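Local coordinates for protein sialidase B (Streptococcus pneumoniae serotype 4, PDB 4XJW) that hydrolyses the alpha-(2->3)-, alpha-(2->6)- and alpha-(2->8)-glycosidic linkages of terminal sialic acids in oligosaccharides, glycoproteins and glycolipids, at residues 518-523 and 540-545; 89-94 and 644-649; 218-223 and 431-436; 38-41 and 46-49. The protein carries 1 engineered substitution. All coordinates share one frame; numbering follows the deposited sequence.

Contact 1: 518-523 and 540-545; sequences FRTTTG and VSYIDG
F518 and V540 meet with their side chains at about a right angle, the far carbon of the ring running up against the fork of the valine. F518 CZ sits 3.9 Å from V540 CG1 and 4.0 Å from V540 CG2, so both methyls share the one ring carbon, and CG1 reaches the ring obliquely. The phenylalanine gets there because its CG lies between the backbone N and the carbonyl carbon (chi1 64°), which brings the end of the ring nearer to 540-545 than its root.

Y542 supplies the second half of the contact. The methyl of T520 comes up at the ring edge, near its plane, with T520 CG2 4.2 Å from Y542 CE1. T522 approaches the same flank obliquely, its OG1 4.0 Å from Y542 CE1; no hydrogen bond crosses between the segments. The two threonines are locked to each other instead: T520 OG1 accepts from T522 N at 3.1 Å, nearly straight at 165°, which makes an ST turn, and T522 OG1 lies 2.9 Å from T520 OG1 in a second bond. K524 adds further backbone partners to both hydroxyls, so the turn presents a methyl and a fixed hydroxyl to the tyrosine.

Between F518 and T520, R519 turns elsewhere, forms a salt bridge with E503 and is a probable substrate-binding residue. The contact spans a four-stranded antiparallel sheet: 513-518 and the edge strand 541-542 flank strand 526-530, whose A526 touches F518, T520 and Y542.

Contact 2: 89-94 and 644-649; sequences FSRPAS and SNVVQY
R91 NH2 is held by two oxygens, the carbonyl of A93 and a water that leads across the contact. R91 NH2 reaches A93 O at 2.9 Å from above the carbonyl plane. The water lies 2.8 Å from R91 NH2 and passes the link on to N645 O, 3.1 Å from the water; Q648 NE2 donates to that same carbonyl. Directly across the interface R91 NH1 donates to S644 O at 2.9 Å, bent to 141°; the donor lies in the carbonyl plane, on a lone pair, although the oxygen is tilted from the guanidinium plane. R91 NE turns back to P92 O at 3.0 Å, nearly in line with the carbonyl. A bend at chi3 (82°) folds the chain back over the turn at 92-93, and these bonds would fix the rotation of the group.

Beside this network V646 CG1 lies obliquely against the guanidinium, 3.5 Å from R91 NH2. The V646 side chain is about 7 Å from that of R207, probably a substrate-binding residue.

Strand 85-91 belongs to the N-terminal domain, of the concanavalin-like clan, while 647-652 is a strand of the sialidase propeller. The arrangement is thus an interface between these two domains, in which an arginine donates to a backbone carbonyl.

Contact 3: 218-223 and 431-436; sequences RVLSSI and ESWEQF
R218 and E431 form a salt bridge between two parts of the sialidase propeller, the residue just before strand 219-226 and a loop within the second BNR (Asp-box) repeat. Both terminal nitrogens of the arginine close end-on upon one oxygen: R218 NH1 lies 2.8 Å from E431 OE2 with an N-H...O angle of 155°, and R218 NH2 is 3.2 Å from the same E431 OE2 at a more bent 135°. Each donor meets OE2 on its anti side, and the oxygen lies close to the guanidinium plane, while guanidinium and carboxylate planes stand 58° apart.

The arginine has further partners. Its NE forms a salt bridge with D245, NH1 also donates to the carbonyl of R429, and Y243 makes a cation-pi contact with it. Negative charges at E431 and D245 would be expected to favour its protonated state.

The second part of the contact is apolar, and W433 contributes its ring while its one polar side-chain atom is used elsewhere: NE1 bonds to T241 OG1 on the neighbouring strand 237-244. L220 and W433 extend from opposite directions, and the leucine methyl L220 CD2 abuts the indole edge near its plane, 3.9 Å from both W433 CZ2 and W433 CH2.

Contact 4: 38-41 and 46-49; sequences FKAD and LQAL
F38 and L49 make the main apolar interaction, a CH-pi contact in which a leucine methyl is set squarely on an aromatic ring. L49 CD1 stands 3.6 Å from the centroid of the F38 ring and 12° off the ring normal, so it sits over the centre of one face. The distances to the rim are accordingly even: L49 CD1 is 3.6 Å from F38 CZ, and L49 CD1 is 4.1 Å from F38 CG. The two side chains cross at about a right angle. L49 is extended beyond its CB, with CD1 anti to CA (chi2 175°), and this carries that methyl forward to the ring.

A looser van der Waals touch lies alongside, between A40 and Q47: A40 CB is 4.1 Å from Q47 NE2. The glutamine chain is extended beyond CG, which takes its amide across to the other segment.

The polar atoms of that amide are satisfied by outside partners. Q47 OE1 accepts from the backbone N of N44, in the connection joining the segments, and from that of K164; NE2 is hydrogen-bonded elsewhere too. No hydrogen bond joins 38-41 directly to 46-49.

M68 of strand 63-69 touches F38, A40 and Q47, and L108 of strand 102-113 also packs on F38. Strands 32-39 and 46-53 belong to different antiparallel sheets, and their inward side chains meet between them, the facing-sheet core of a beta sandwich, as in the concanavalin-like fold.

Contacts 2 and 4 both involve the N-terminal domain and reach the same six-stranded sheet, through strands 85-91 and 46-53; their centres are 16 Å apart and their nearest atoms about 7 Å. Contact 2 ties that domain to the propeller, where it touches contact 3: V647 CG1 packs 3.8 Å from I223 CD1. Contact 1 stands separately, its centre 29 Å from that of contact 2 and 32 Å from that of contact 3, yet it carries R519 of the probable substrate site. The F518 side chain is about 6 Å from that of E503, a predicted active-site residue, and the V646 side chain is about 10 Å from that of Y615, the probable nucleophile. The L220 side chain is about 9 Å from the bound inhibitor.

Contact 1: 518-523 and 540-545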
loop_
_atom_site.group_PDB
_atom_site.type_symbol
_atom_site.label_atom_id
_atom_site.label_comp_id
_atom_site.label_asym_id
_atom_site.label_seq_id
_atom_site.Cartn_x
_atom_site.Cartn_y
_atom_site.Cartn_z
ATOM N N PHE A 518 -8.864 10.240 14.310
ATOM C CA PHE A 518 -7.713 10.688 13.535
ATOM C C PHE A 518 -6.350 10.486 14.170
ATOM O O PHE A 518 -6.205 10.410 15.387
ATOM C CB PHE A 518 -7.882 12.132 13.030
ATOM C CG PHE A 518 -7.953 13.179 14.124
ATOM C CD1 PHE A 518 -9.111 13.348 14.867
ATOM C CD2 PHE A 518 -6.865 14.006 14.373
ATOM C CE1 PHE A 518 -9.184 14.325 15.857
ATOM C CE2 PHE A 518 -6.931 14.984 15.346
ATOM C CZ PHE A 518 -8.095 15.142 16.091
ATOM N N ARG A 519 -5.368 10.373 13.290
ATOM C CA ARG A 519 -3.970 10.191 13.637
ATOM C C ARG A 519 -3.402 11.484 14.212
ATOM O O ARG A 519 -3.758 12.575 13.757
ATOM C CB ARG A 519 -3.236 9.805 12.345
ATOM C CG ARG A 519 -1.727 9.759 12.419
ATOM C CD ARG A 519 -1.187 9.430 11.033
ATOM N NE ARG A 519 0.255 9.622 10.968
ATOM C CZ ARG A 519 0.982 9.412 9.879
ATOM N NH1 ARG A 519 0.396 8.995 8.767
ATOM N NH2 ARG A 519 2.293 9.611 9.909
ATOM N N THR A 520 -2.511 11.355 15.204
ATOM C CA THR A 520 -1.869 12.506 15.849
ATOM C C THR A 520 -0.368 12.286 16.014
ATOM O O THR A 520 0.204 11.332 15.485
ATOM C CB THR A 520 -2.441 12.806 17.253
ATOM O OG1 THR A 520 -2.033 11.792 18.182
ATOM C CG2 THR A 520 -3.960 12.898 17.219
ATOM N N THR A 521 0.260 13.164 16.796
ATOM C CA THR A 521 1.692 13.074 17.075
ATOM C C THR A 521 1.932 12.689 18.530
ATOM O O THR A 521 3.063 12.725 19.013
ATOM C CB THR A 521 2.396 14.405 16.777
ATOM O OG1 THR A 521 1.693 15.474 17.424
ATOM C CG2 THR A 521 2.459 14.664 15.280
ATOM N N THR A 522 0.861 12.318 19.223
ATOM C CA THR A 522 0.890 12.064 20.666
ATOM C C THR A 522 1.043 10.595 21.050
ATOM O O THR A 522 1.179 10.282 22.231
ATOM C CB THR A 522 -0.404 12.565 21.351
ATOM O OG1 THR A 522 -1.489 11.677 21.042
ATOM C CG2 THR A 522 -0.757 13.962 20.897
ATOM N N GLY A 523 1.004 9.693 20.067
ATOM C CA GLY A 523 0.956 8.270 20.349
ATOM C C GLY A 523 -0.437 7.734 20.664
ATOM O O GLY A 523 -0.581 6.570 21.027
ATOM N N VAL A 540 -11.273 18.230 20.908
ATOM C CA VAL A 540 -10.597 16.964 20.660
ATOM C C VAL A 540 -10.433 16.157 21.941
ATOM O O VAL A 540 -10.067 16.703 22.987
ATOM C CB VAL A 540 -9.225 17.211 20.024
ATOM C CG1 VAL A 540 -8.420 15.934 19.894
ATOM C CG2 VAL A 540 -9.380 17.917 18.679
ATOM N N SER A 541 -10.734 14.866 21.861
ATOM C CA SER A 541 -10.456 13.914 22.931
ATOM C C SER A 541 -9.539 12.820 22.400
ATOM O O SER A 541 -9.259 12.770 21.199
ATOM C CB SER A 541 -11.750 13.292 23.442
ATOM O OG SER A 541 -12.556 14.267 24.067
ATOM N N TYR A 542 -9.080 11.944 23.288
ATOM C CA TYR A 542 -8.181 10.865 22.915
ATOM C C TYR A 542 -8.661 9.524 23.421
ATOM O O TYR A 542 -9.316 9.432 24.452
ATOM C CB TYR A 542 -6.756 11.140 23.417
ATOM C CG TYR A 542 -6.189 12.429 22.887
ATOM C CD1 TYR A 542 -5.480 12.458 21.691
ATOM C CD2 TYR A 542 -6.371 13.622 23.576
ATOM C CE1 TYR A 542 -4.970 13.642 21.198
ATOM C CE2 TYR A 542 -5.865 14.808 23.092
ATOM C CZ TYR A 542 -5.160 14.810 21.905
ATOM O OH TYR A 542 -4.653 15.990 21.419
ATOM N N ILE A 543 -8.341 8.479 22.667
ATOM C CA ILE A 543 -8.612 7.122 23.086
ATOM C C ILE A 543 -7.440 6.650 23.939
ATOM O O ILE A 543 -6.300 6.647 23.482
ATOM C CB ILE A 543 -8.794 6.212 21.843
ATOM C CG1 ILE A 543 -9.982 6.699 21.014
ATOM C CG2 ILE A 543 -8.926 4.740 22.234
ATOM C CD1 ILE A 543 -10.133 5.982 19.682
ATOM N N ASP A 544 -7.718 6.317 25.195
ATOM C CA ASP A 544 -6.762 5.582 25.999
ATOM C C ASP A 544 -7.042 4.118 25.684
ATOM O O ASP A 544 -8.205 3.715 25.568
ATOM C CB ASP A 544 -6.963 5.853 27.499
ATOM C CG ASP A 544 -6.898 7.330 27.855
ATOM O OD1 ASP A 544 -6.104 8.070 27.238
ATOM O OD2 ASP A 544 -7.651 7.753 28.760
ATOM N N GLY A 545 -5.991 3.329 25.508
ATOM C CA GLY A 545 -6.164 1.908 25.292
ATOM C C GLY A 545 -5.655 1.392 23.961
ATOM O O GLY A 545 -5.572 0.179 23.754
#

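Contact 2: 89-94 and 644-649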
loop_
_atom_site.group_PDB
_atom_site.type_symbol
_atom_site.label_atom_id
_atom_site.label_comp_id
_atom_site.label_asym_id
_atom_site.label_seq_id
_atom_site.Cartn_x
_atom_site.Cartn_y
_atom_site.Cartn_z
ATOM N N PHE A 89 20.464 -13.578 0.606
ATOM C CA PHE A 89 19.310 -12.947 -0.043
ATOM C C PHE A 89 18.124 -13.012 0.894
ATOM O O PHE A 89 17.884 -14.037 1.524
ATOM C CB PHE A 89 18.940 -13.669 -1.340
ATOM C CG PHE A 89 20.091 -13.844 -2.271
ATOM C CD1 PHE A 89 20.746 -12.735 -2.787
ATOM C CD2 PHE A 89 20.527 -15.108 -2.622
ATOM C CE1 PHE A 89 21.826 -12.887 -3.647
ATOM C CE2 PHE A 89 21.603 -15.267 -3.480
ATOM C CZ PHE A 89 22.248 -14.153 -3.990
ATOM N N SER A 90 17.368 -11.925 0.978
ATOM C CA SER A 90 16.233 -11.910 1.886
ATOM C C SER A 90 15.247 -10.830 1.490
ATOM O O SER A 90 15.571 -9.936 0.704
ATOM C CB SER A 90 16.708 -11.669 3.323
ATOM O OG SER A 90 17.154 -10.331 3.461
ATOM N N ARG A 91 14.034 -10.922 2.026
ATOM C CA ARG A 91 13.107 -9.814 1.952
ATOM C C ARG A 91 12.284 -9.728 3.227
ATOM O O ARG A 91 11.750 -10.735 3.697
ATOM C CB ARG A 91 12.160 -9.930 0.762
ATOM C CG ARG A 91 11.519 -8.589 0.435
ATOM C CD ARG A 91 10.246 -8.774 -0.387
ATOM N NE ARG A 91 9.092 -9.091 0.449
ATOM C CZ ARG A 91 7.853 -9.203 -0.019
ATOM N NH1 ARG A 91 7.628 -9.026 -1.317
ATOM N NH2 ARG A 91 6.854 -9.492 0.816
ATOM N N PRO A 92 12.156 -8.517 3.781
ATOM C CA PRO A 92 11.269 -8.312 4.932
ATOM C C PRO A 92 9.810 -8.655 4.612
ATOM O O PRO A 92 9.449 -8.788 3.429
ATOM C CB PRO A 92 11.395 -6.808 5.192
ATOM C CG PRO A 92 12.812 -6.500 4.750
ATOM C CD PRO A 92 12.980 -7.326 3.503
ATOM N N ALA A 93 9.004 -8.794 5.669
ATOM C CA ALA A 93 7.541 -8.885 5.573
ATOM C C ALA A 93 7.088 -9.902 4.538
ATOM O O ALA A 93 6.304 -9.575 3.652
ATOM C CB ALA A 93 6.936 -7.507 5.273
ATOM N N SER A 94 7.583 -11.127 4.648
ATOM C CA SER A 94 7.235 -12.178 3.686
ATOM C C SER A 94 6.280 -13.256 4.217
ATOM O O SER A 94 5.808 -14.087 3.439
ATOM C CB SER A 94 8.511 -12.822 3.139
ATOM O OG SER A 94 9.263 -11.890 2.387
ATOM N N SER A 644 6.922 -5.829 -2.958
ATOM C CA SER A 644 5.774 -6.151 -3.796
ATOM C C SER A 644 4.772 -7.087 -3.121
ATOM O O SER A 644 5.135 -7.979 -2.341
ATOM C CB SER A 644 6.243 -6.745 -5.115
ATOM O OG SER A 644 6.976 -5.790 -5.849
ATOM N N ASN A 645 3.496 -6.863 -3.425
ATOM C CA ASN A 645 2.414 -7.756 -3.009
ATOM C C ASN A 645 2.291 -7.895 -1.501
ATOM O O ASN A 645 2.078 -8.996 -0.969
ATOM C CB ASN A 645 2.556 -9.129 -3.685
ATOM C CG ASN A 645 2.266 -9.083 -5.164
ATOM O OD1 ASN A 645 2.002 -8.022 -5.723
ATOM N ND2 ASN A 645 2.325 -10.243 -5.816
ATOM N N VAL A 646 2.403 -6.755 -0.821
ATOM C CA VAL A 646 2.200 -6.685 0.626
ATOM C C VAL A 646 0.849 -6.075 1.020
ATOM O O VAL A 646 0.452 -6.175 2.177
ATOM C CB VAL A 646 3.350 -5.944 1.326
ATOM C CG1 VAL A 646 4.621 -6.800 1.291
ATOM C CG2 VAL A 646 3.580 -4.567 0.668
ATOM N N VAL A 647 0.147 -5.461 0.060
ATOM C CA VAL A 647 -1.228 -5.002 0.302
ATOM C C VAL A 647 -2.126 -6.212 0.044
ATOM O O VAL A 647 -2.192 -6.733 -1.072
ATOM C CB VAL A 647 -1.634 -3.828 -0.605
ATOM C CG1 VAL A 647 -3.103 -3.434 -0.364
ATOM C CG2 VAL A 647 -0.725 -2.611 -0.351
ATOM N N GLN A 648 -2.766 -6.680 1.109
ATOM C CA GLN A 648 -3.492 -7.947 1.107
ATOM C C GLN A 648 -4.879 -7.801 1.706
ATOM O O GLN A 648 -5.133 -6.906 2.508
ATOM C CB GLN A 648 -2.686 -8.981 1.901
ATOM C CG GLN A 648 -1.317 -9.250 1.299
ATOM C CD GLN A 648 -0.494 -10.248 2.070
ATOM O OE1 GLN A 648 -0.891 -10.727 3.130
ATOM N NE2 GLN A 648 0.694 -10.562 1.535
ATOM N N TYR A 649 -5.778 -8.691 1.286
ATOM C CA TYR A 649 -7.192 -8.650 1.670
ATOM C C TYR A 649 -7.571 -9.895 2.475
ATOM O O TYR A 649 -7.276 -11.033 2.069
ATOM C CB TYR A 649 -8.069 -8.578 0.409
ATOM C CG TYR A 649 -9.564 -8.643 0.700
ATOM C CD1 TYR A 649 -10.243 -7.518 1.134
ATOM C CD2 TYR A 649 -10.284 -9.833 0.551
ATOM C CE1 TYR A 649 -11.611 -7.563 1.408
ATOM C CE2 TYR A 649 -11.659 -9.889 0.827
ATOM C CZ TYR A 649 -12.307 -8.741 1.257
ATOM O OH TYR A 649 -13.657 -8.755 1.548
HETATM O O HOH W 1 4.283 -10.640 0.490
#

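Contact 3: 218-223 and 431-436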
loop_
_atom_site.group_PDB
_atom_site.type_symbol
_atom_site.label_atom_id
_atom_site.label_comp_id
_atom_site.label_asym_id
_atom_site.label_seq_id
_atom_site.Cartn_x
_atom_site.Cartn_y
_atom_site.Cartn_z
ATOM N N ARG A 218 -22.102 -4.316 -4.431
ATOM C CA ARG A 218 -20.747 -4.290 -4.983
ATOM C C ARG A 218 -19.802 -3.625 -3.985
ATOM O O ARG A 218 -20.133 -2.606 -3.394
ATOM C CB ARG A 218 -20.717 -3.561 -6.328
ATOM C CG ARG A 218 -19.309 -3.356 -6.888
ATOM C CD ARG A 218 -19.359 -2.808 -8.315
ATOM N NE ARG A 218 -19.827 -3.813 -9.267
ATOM C CZ ARG A 218 -19.956 -3.603 -10.573
ATOM N NH1 ARG A 218 -19.656 -2.421 -11.097
ATOM N NH2 ARG A 218 -20.388 -4.582 -11.358
ATOM N N VAL A 219 -18.643 -4.231 -3.781
ATOM C CA VAL A 219 -17.627 -3.659 -2.902
ATOM C C VAL A 219 -16.528 -3.100 -3.800
ATOM O O VAL A 219 -16.025 -3.806 -4.678
ATOM C CB VAL A 219 -17.051 -4.721 -1.947
ATOM C CG1 VAL A 219 -15.988 -4.098 -1.042
ATOM C CG2 VAL A 219 -18.166 -5.325 -1.100
ATOM N N LEU A 220 -16.181 -1.832 -3.594
ATOM C CA LEU A 220 -15.215 -1.126 -4.436
ATOM C C LEU A 220 -13.944 -0.869 -3.634
ATOM O O LEU A 220 -13.999 -0.602 -2.424
ATOM C CB LEU A 220 -15.798 0.208 -4.906
ATOM C CG LEU A 220 -15.001 1.072 -5.891
ATOM C CD1 LEU A 220 -14.791 0.306 -7.187
ATOM C CD2 LEU A 220 -15.709 2.408 -6.155
ATOM N N SER A 221 -12.800 -0.978 -4.301
ATOM C CA SER A 221 -11.513 -0.660 -3.672
ATOM C C SER A 221 -10.732 0.272 -4.567
ATOM O O SER A 221 -10.700 0.098 -5.777
ATOM C CB SER A 221 -10.707 -1.945 -3.424
ATOM O OG SER A 221 -9.379 -1.668 -2.962
ATOM N N SER A 222 -10.094 1.272 -3.964
ATOM C CA SER A 222 -9.104 2.076 -4.687
ATOM C C SER A 222 -7.736 1.975 -4.025
ATOM O O SER A 222 -7.619 1.499 -2.887
ATOM C CB SER A 222 -9.533 3.539 -4.849
ATOM O OG SER A 222 -9.642 4.210 -3.611
ATOM N N ILE A 223 -6.707 2.398 -4.756
ATOM C CA ILE A 223 -5.326 2.200 -4.329
ATOM C C ILE A 223 -4.415 3.148 -5.088
ATOM O O ILE A 223 -4.751 3.591 -6.190
ATOM C CB ILE A 223 -4.895 0.722 -4.572
ATOM C CG1 ILE A 223 -3.622 0.370 -3.805
ATOM C CG2 ILE A 223 -4.617 0.445 -6.036
ATOM C CD1 ILE A 223 -3.837 -0.592 -2.724
ATOM N N GLU A 431 -16.957 0.676 -13.123
ATOM C CA GLU A 431 -16.556 0.033 -14.375
ATOM C C GLU A 431 -15.794 0.982 -15.301
ATOM O O GLU A 431 -15.006 0.538 -16.140
ATOM C CB GLU A 431 -17.769 -0.585 -15.091
ATOM C CG GLU A 431 -18.388 -1.743 -14.312
ATOM C CD GLU A 431 -19.844 -1.977 -14.653
ATOM O OE1 GLU A 431 -20.239 -1.647 -15.790
ATOM O OE2 GLU A 431 -20.597 -2.471 -13.783
ATOM N N SER A 432 -16.034 2.283 -15.135
ATOM C CA SER A 432 -15.214 3.325 -15.746
ATOM C C SER A 432 -15.335 4.612 -14.931
ATOM O O SER A 432 -16.297 4.789 -14.183
ATOM C CB SER A 432 -15.621 3.577 -17.200
ATOM O OG SER A 432 -16.912 4.147 -17.275
ATOM N N TRP A 433 -14.365 5.509 -15.108
ATOM C CA TRP A 433 -14.308 6.778 -14.390
ATOM C C TRP A 433 -14.206 7.941 -15.367
ATOM O O TRP A 433 -13.547 7.831 -16.408
ATOM C CB TRP A 433 -13.096 6.801 -13.444
ATOM C CG TRP A 433 -13.172 5.763 -12.372
ATOM C CD1 TRP A 433 -12.625 4.508 -12.403
ATOM C CD2 TRP A 433 -13.862 5.867 -11.121
ATOM N NE1 TRP A 433 -12.906 3.842 -11.232
ATOM C CE2 TRP A 433 -13.670 4.651 -10.433
ATOM C CE3 TRP A 433 -14.601 6.885 -10.500
ATOM C CZ2 TRP A 433 -14.222 4.409 -9.160
ATOM C CZ3 TRP A 433 -15.144 6.649 -9.231
ATOM C CH2 TRP A 433 -14.941 5.423 -8.575
ATOM N N GLU A 434 -14.867 9.045 -15.021
ATOM C CA GLU A 434 -14.824 10.283 -15.789
ATOM C C GLU A 434 -13.468 10.956 -15.707
ATOM O O GLU A 434 -12.636 10.618 -14.853
ATOM C CB GLU A 434 -15.864 11.264 -15.253
ATOM C CG GLU A 434 -17.311 10.826 -15.484
ATOM C CD GLU A 434 -17.602 10.598 -16.954
ATOM O OE1 GLU A 434 -17.188 11.445 -17.774
ATOM O OE2 GLU A 434 -18.228 9.572 -17.285
ATOM N N GLN A 435 -13.249 11.930 -16.584
ATOM C CA GLN A 435 -12.063 12.773 -16.466
ATOM C C GLN A 435 -12.146 13.586 -15.179
ATOM O O GLN A 435 -13.203 14.130 -14.841
ATOM C CB GLN A 435 -11.921 13.684 -17.684
ATOM C CG GLN A 435 -11.637 12.938 -18.993
ATOM C CD GLN A 435 -10.364 12.110 -18.933
ATOM O OE1 GLN A 435 -9.374 12.511 -18.318
ATOM N NE2 GLN A 435 -10.389 10.943 -19.566
ATOM N N PHE A 436 -11.032 13.679 -14.462
ATOM C CA PHE A 436 -11.035 14.371 -13.177
ATOM C C PHE A 436 -11.235 15.881 -13.313
ATOM O O PHE A 436 -10.906 16.474 -14.340
ATOM C CB PHE A 436 -9.790 14.022 -12.331
ATOM C CG PHE A 436 -8.505 14.674 -12.795
ATOM C CD1 PHE A 436 -8.220 15.999 -12.482
ATOM C CD2 PHE A 436 -7.567 13.944 -13.515
ATOM C CE1 PHE A 436 -7.044 16.594 -12.892
ATOM C CE2 PHE A 436 -6.384 14.531 -13.937
ATOM C CZ PHE A 436 -6.122 15.855 -13.622
#

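Contact 4: 38-41 and 46-49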
loop_
_atom_site.group_PDB
_atom_site.type_symbol
_atom_site.label_atom_id
_atom_site.label_comp_id
_atom_site.label_asym_id
_atom_site.label_seq_id
_atom_site.Cartn_x
_atom_site.Cartn_y
_atom_site.Cartn_z
ATOM N N PHE A 38 5.024 -24.690 6.459
ATOM C CA PHE A 38 5.442 -24.545 7.850
ATOM C C PHE A 38 4.648 -23.496 8.616
ATOM O O PHE A 38 4.080 -22.559 8.035
ATOM C CB PHE A 38 6.941 -24.219 7.931
ATOM C CG PHE A 38 7.280 -22.796 7.560
ATOM C CD1 PHE A 38 7.483 -22.443 6.232
ATOM C CD2 PHE A 38 7.397 -21.816 8.540
ATOM C CE1 PHE A 38 7.798 -21.138 5.892
ATOM C CE2 PHE A 38 7.703 -20.514 8.200
ATOM C CZ PHE A 38 7.902 -20.177 6.871
ATOM N N LYS A 39 4.627 -23.660 9.933
ATOM C CA LYS A 39 3.962 -22.730 10.822
ATOM C C LYS A 39 4.980 -22.200 11.802
ATOM O O LYS A 39 5.877 -22.932 12.238
ATOM C CB LYS A 39 2.844 -23.417 11.600
ATOM C CG LYS A 39 1.793 -24.084 10.733
ATOM C CD LYS A 39 0.808 -24.859 11.582
ATOM C CE LYS A 39 -0.325 -25.394 10.728
ATOM N NZ LYS A 39 -1.243 -26.256 11.515
ATOM N N ALA A 40 4.850 -20.923 12.146
ATOM C CA ALA A 40 5.693 -20.315 13.164
ATOM C C ALA A 40 4.954 -19.135 13.761
ATOM O O ALA A 40 5.055 -18.013 13.264
ATOM C CB ALA A 40 7.028 -19.856 12.567
ATOM N N ASP A 41 4.209 -19.390 14.828
ATOM C CA ASP A 41 3.427 -18.338 15.458
ATOM C C ASP A 41 4.107 -17.783 16.705
ATOM O O ASP A 41 3.654 -16.790 17.277
ATOM C CB ASP A 41 2.002 -18.809 15.761
ATOM C CG ASP A 41 1.959 -20.003 16.696
ATOM O OD1 ASP A 41 2.978 -20.714 16.812
ATOM O OD2 ASP A 41 0.891 -20.235 17.301
ATOM N N LEU A 46 15.779 -14.969 15.203
ATOM C CA LEU A 46 16.386 -15.465 13.967
ATOM C C LEU A 46 16.466 -16.980 14.067
ATOM O O LEU A 46 17.036 -17.508 15.024
ATOM C CB LEU A 46 17.790 -14.889 13.760
ATOM C CG LEU A 46 18.589 -15.527 12.613
ATOM C CD1 LEU A 46 17.952 -15.240 11.262
ATOM C CD2 LEU A 46 20.037 -15.078 12.604
ATOM N N GLN A 47 15.887 -17.683 13.096
ATOM C CA GLN A 47 15.883 -19.139 13.128
ATOM C C GLN A 47 15.951 -19.757 11.741
ATOM O O GLN A 47 15.338 -19.251 10.797
ATOM C CB GLN A 47 14.650 -19.664 13.866
ATOM C CG GLN A 47 13.299 -19.186 13.323
ATOM C CD GLN A 47 12.136 -19.660 14.179
ATOM O OE1 GLN A 47 12.259 -19.790 15.403
ATOM N NE2 GLN A 47 11.007 -19.935 13.544
ATOM N N ALA A 48 16.721 -20.842 11.628
ATOM C CA ALA A 48 16.812 -21.598 10.383
ATOM C C ALA A 48 15.708 -22.644 10.325
ATOM O O ALA A 48 15.471 -23.366 11.300
ATOM C CB ALA A 48 18.190 -22.265 10.251
ATOM N N LEU A 49 15.027 -22.723 9.185
ATOM C CA LEU A 49 14.017 -23.743 8.988
ATOM C C LEU A 49 14.652 -25.006 8.402
ATOM O O LEU A 49 14.280 -26.128 8.756
ATOM C CB LEU A 49 12.912 -23.217 8.069
ATOM C CG LEU A 49 12.161 -22.011 8.639
ATOM C CD1 LEU A 49 11.155 -21.453 7.646
ATOM C CD2 LEU A 49 11.477 -22.365 9.954
#